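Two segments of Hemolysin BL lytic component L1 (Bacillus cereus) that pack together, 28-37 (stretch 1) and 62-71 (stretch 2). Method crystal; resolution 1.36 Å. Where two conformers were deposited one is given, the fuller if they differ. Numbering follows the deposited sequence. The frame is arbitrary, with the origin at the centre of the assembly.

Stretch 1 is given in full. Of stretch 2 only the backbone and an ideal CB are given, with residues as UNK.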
# COMPACT_ATOMS: atom_id res chain seq x y z
N ALA A 28 9.65 -2.16 -2.90
CA ALA A 28 10.85 -1.67 -2.19
C ALA A 28 11.84 -2.82 -2.01
O ALA A 28 13.08 -2.65 -2.21
CB ALA A 28 10.44 -1.08 -0.87
N LYS A 29 11.36 -3.97 -1.61
CA LYS A 29 12.27 -5.09 -1.33
C LYS A 29 12.93 -5.53 -2.65
O LYS A 29 14.11 -5.96 -2.65
CB LYS A 29 11.49 -6.21 -0.66
CG LYS A 29 11.18 -5.91 0.79
CD LYS A 29 10.10 -6.79 1.36
CE LYS A 29 9.74 -6.43 2.79
NZ LYS A 29 10.75 -6.96 3.74
N THR A 30 12.21 -5.47 -3.74
CA THR A 30 12.73 -5.87 -5.04
C THR A 30 13.85 -4.90 -5.44
O THR A 30 14.95 -5.33 -5.87
CB THR A 30 11.64 -5.97 -6.10
OG1 THR A 30 10.62 -6.85 -5.63
CG2 THR A 30 12.22 -6.50 -7.38
N MET A 31 13.60 -3.60 -5.28
CA MET A 31 14.59 -2.57 -5.63
C MET A 31 15.87 -2.80 -4.83
O MET A 31 16.95 -2.71 -5.41
CB MET A 31 14.07 -1.16 -5.36
CG MET A 31 13.03 -0.71 -6.37
SD MET A 31 13.36 -1.17 -8.07
CE MET A 31 14.75 -0.10 -8.39
N ILE A 32 15.75 -3.03 -3.53
CA ILE A 32 16.91 -3.20 -2.61
C ILE A 32 17.76 -4.38 -3.08
O ILE A 32 19.00 -4.35 -2.92
CB ILE A 32 16.42 -3.30 -1.14
CG1 ILE A 32 15.92 -1.93 -0.69
CG2 ILE A 32 17.51 -3.87 -0.22
CD1 ILE A 32 15.12 -1.95 0.56
N LYS A 33 17.16 -5.41 -3.63
CA LYS A 33 17.90 -6.65 -4.00
C LYS A 33 18.47 -6.54 -5.41
O LYS A 33 19.32 -7.33 -5.73
CB LYS A 33 16.98 -7.86 -3.82
CG LYS A 33 16.99 -8.45 -2.41
CD LYS A 33 16.40 -9.83 -2.30
CE LYS A 33 17.38 -10.98 -2.42
NZ LYS A 33 16.66 -12.27 -2.49
N GLN A 34 18.05 -5.60 -6.23
CA GLN A 34 18.56 -5.51 -7.60
C GLN A 34 19.92 -4.83 -7.56
O GLN A 34 20.05 -3.70 -7.08
CB GLN A 34 17.59 -4.74 -8.47
CG GLN A 34 18.10 -4.72 -9.89
CD GLN A 34 17.06 -4.88 -10.95
OE1 GLN A 34 16.12 -5.65 -10.85
NE2 GLN A 34 17.20 -4.07 -11.96
N PRO A 35 20.99 -5.48 -8.04
CA PRO A 35 22.31 -4.84 -7.98
C PRO A 35 22.50 -3.77 -9.06
O PRO A 35 21.69 -3.69 -9.98
CB PRO A 35 23.27 -5.99 -8.23
CG PRO A 35 22.49 -6.90 -9.10
CD PRO A 35 21.07 -6.85 -8.56
N ASN A 36 23.53 -2.96 -8.86
CA ASN A 36 23.99 -2.02 -9.91
C ASN A 36 24.15 -2.78 -11.21
O ASN A 36 24.72 -3.91 -11.23
CB ASN A 36 25.24 -1.25 -9.50
CG ASN A 36 25.01 -0.11 -8.54
OD1 ASN A 36 23.92 0.06 -8.01
ND2 ASN A 36 26.05 0.68 -8.31
N VAL A 37 23.72 -2.19 -12.30
CA VAL A 37 23.75 -2.91 -13.60
C VAL A 37 25.21 -3.18 -13.98
O VAL A 37 26.06 -2.29 -13.93
CB VAL A 37 23.01 -2.14 -14.69
CG1 VAL A 37 23.64 -0.80 -15.05
CG2 VAL A 37 22.86 -2.96 -15.96
N UNK A 62 17.59 4.83 -5.81
CA UNK A 62 16.38 3.99 -5.79
C UNK A 62 16.41 3.21 -4.47
O UNK A 62 15.34 2.97 -3.87
CB UNK A 62 16.32 3.05 -7.00
N UNK A 63 17.60 2.69 -4.10
CA UNK A 63 17.66 1.82 -2.90
C UNK A 63 17.48 2.66 -1.64
O UNK A 63 16.81 2.21 -0.67
CB UNK A 63 18.99 1.06 -2.84
N UNK A 64 17.99 3.88 -1.65
CA UNK A 64 17.72 4.85 -0.53
C UNK A 64 16.22 5.09 -0.45
O UNK A 64 15.68 5.08 0.67
CB UNK A 64 18.45 6.18 -0.74
N UNK A 65 15.56 5.34 -1.57
CA UNK A 65 14.10 5.62 -1.52
C UNK A 65 13.36 4.40 -1.00
O UNK A 65 12.33 4.53 -0.28
CB UNK A 65 13.56 6.01 -2.90
N UNK A 66 13.79 3.20 -1.39
CA UNK A 66 13.12 1.97 -0.96
C UNK A 66 13.27 1.85 0.55
O UNK A 66 12.30 1.46 1.26
CB UNK A 66 13.70 0.74 -1.67
N UNK A 67 14.46 2.11 1.08
CA UNK A 67 14.67 2.03 2.54
C UNK A 67 13.89 3.14 3.25
O UNK A 67 13.42 2.91 4.36
CB UNK A 67 16.16 2.13 2.88
N UNK A 68 13.68 4.29 2.62
CA UNK A 68 12.89 5.38 3.24
C UNK A 68 11.45 4.87 3.36
O UNK A 68 10.82 5.11 4.40
CB UNK A 68 12.96 6.67 2.42
N UNK A 69 10.92 4.24 2.33
CA UNK A 69 9.56 3.62 2.43
C UNK A 69 9.55 2.72 3.66
O UNK A 69 8.64 2.84 4.52
CB UNK A 69 9.20 2.82 1.18
N UNK A 70 10.47 1.77 3.73
CA UNK A 70 10.38 0.71 4.75
C UNK A 70 10.58 1.28 6.15
O UNK A 70 9.91 0.79 7.08
CB UNK A 70 11.42 -0.38 4.48
N UNK A 71 11.45 2.26 6.32
CA UNK A 71 11.91 2.65 7.66
C UNK A 71 11.25 3.95 8.14
O UNK A 71 11.24 4.16 9.36
CB UNK A 71 13.43 2.81 7.66

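Stretch 2 is helical throughout and runs roughly antiparallel to helix 28-33 of stretch 1, the axes approaching to 8.5 Å at 144°.

At position 62 the CA-to-CB bond points toward stretch 1, and the ideal CB already lies 3.8 Å from Met31 CE. A small residue fits most easily here. The deposited residue is Ser62; its CB packs against that methyl, while OG is hydrogen-bonded elsewhere in the structure.

Position 63 points sideways, near the end of the facing helix. Beyond it lie the carbonyls of Met31, Ile32 and Gln34 and the side-chain oxygen of Asn36, all acceptors. A long side chain with several donors, lysine or arginine, would suit, the latter reaching more than one oxygen. It is Arg63. Its aliphatic part passes the helix end, with CG 3.6 Å from Met31 O and CD 3.6 Å from Ile32 O. At the edge of the guanidinium, NH1 and NH2 both donate to Asn36 OD1, each at 2.9 Å, a forked arrangement that lysine's single nitrogen could not make. NH1 also makes a weak hydrogen bond to Gln34 O (3.4 Å) and donates to a water that in turn donates to Met31 O and Gln34 O.

Positions 64 and 65 have nothing of stretch 1 within 5.5 Å of their ideal CB atoms, so the contact leaves the choice free; they are Ile64 and Asn65.

Position 66 lies where the backbones are close, its CA 4.5 Å from Ala28 CA. The ideal CB is 3.5 Å from Ala28 O and 3.6 Å from Ile32 CG1, leaving room for glycine, alanine or perhaps serine. Ala66 fills it, its CB 3.8 Å from Ala28 CB.

Position 67 points sideways, its ideal CB 4.8 Å from Ile32 CD1. Either a polar or an apolar chain could flank that methyl. Asn67 brings OD1 to 3.5 Å from Ile32 CD1, while ND2 donates a weak hydrogen bond to Arg63 O.

Position 68 is out of reach and holds Tyr68.

Position 69 points toward Ala28, whose small CB leaves space for a medium or large apolar group. Trp69 places CD1 3.8 Å from Ala28 CB.

Position 70 also points toward stretch 1, but its ideal CB is 5.5 Å from Ala28 CB; a branched aliphatic chain or methionine could bridge the gap. Leu70 does so, with CG 4.1 Å from Ala28 CB and CD1 3.5 Å from Ile32 CD1, helping to form the hole in which Ile32 sits, together with Arg63, Ala66 and Asn67.

Position 71, out of reach, is Asp71.

Stretch 2 62-71: SRINANYWLD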
# COMPACT_ATOMS: atom_id res chain seq x y z
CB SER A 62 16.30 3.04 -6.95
OG SER A 62 16.33 3.71 -8.20
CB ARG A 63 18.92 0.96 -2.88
CG ARG A 63 19.00 -0.01 -4.06
CD ARG A 63 20.09 -1.05 -3.95
NE ARG A 63 21.39 -0.49 -4.13
CZ ARG A 63 22.04 -0.32 -5.30
NH1 ARG A 63 21.60 -0.77 -6.46
NH2 ARG A 63 23.23 0.23 -5.24
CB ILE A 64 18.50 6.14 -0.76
CG1 ILE A 64 19.98 5.88 -0.46
CG2 ILE A 64 17.96 7.32 0.01
CD1 ILE A 64 20.84 6.98 -0.86
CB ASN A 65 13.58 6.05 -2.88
CG ASN A 65 13.99 7.43 -3.28
OD1 ASN A 65 14.42 8.22 -2.45
ND2 ASN A 65 13.90 7.68 -4.57
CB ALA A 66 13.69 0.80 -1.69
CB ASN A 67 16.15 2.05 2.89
CG ASN A 67 16.77 0.69 2.69
OD1 ASN A 67 16.38 -0.27 3.35
ND2 ASN A 67 17.63 0.57 1.71
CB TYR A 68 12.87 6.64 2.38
CG TYR A 68 12.16 7.79 3.04
CD1 TYR A 68 12.83 8.61 3.91
CD2 TYR A 68 10.81 8.04 2.78
CE1 TYR A 68 12.17 9.67 4.53
CE2 TYR A 68 10.16 9.12 3.36
CZ TYR A 68 10.84 9.92 4.24
OH TYR A 68 10.22 10.98 4.83
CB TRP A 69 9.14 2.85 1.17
CG TRP A 69 8.01 1.92 1.47
CD1 TRP A 69 8.07 0.57 1.65
CD2 TRP A 69 6.67 2.31 1.82
NE1 TRP A 69 6.85 0.08 2.04
CE2 TRP A 69 5.97 1.13 2.17
CE3 TRP A 69 6.02 3.54 1.88
CZ2 TRP A 69 4.62 1.14 2.52
CZ3 TRP A 69 4.69 3.54 2.25
CH2 TRP A 69 4.01 2.37 2.55
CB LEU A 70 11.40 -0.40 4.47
CG LEU A 70 11.22 -1.21 3.19
CD1 LEU A 70 12.49 -2.03 2.88
CD2 LEU A 70 9.99 -2.12 3.27
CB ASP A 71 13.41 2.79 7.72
CG ASP A 71 14.17 1.51 7.40
OD1 ASP A 71 13.58 0.42 7.57
OD2 ASP A 71 15.33 1.61 7.01
O HOH W 1 18.62 -1.42 -7.31
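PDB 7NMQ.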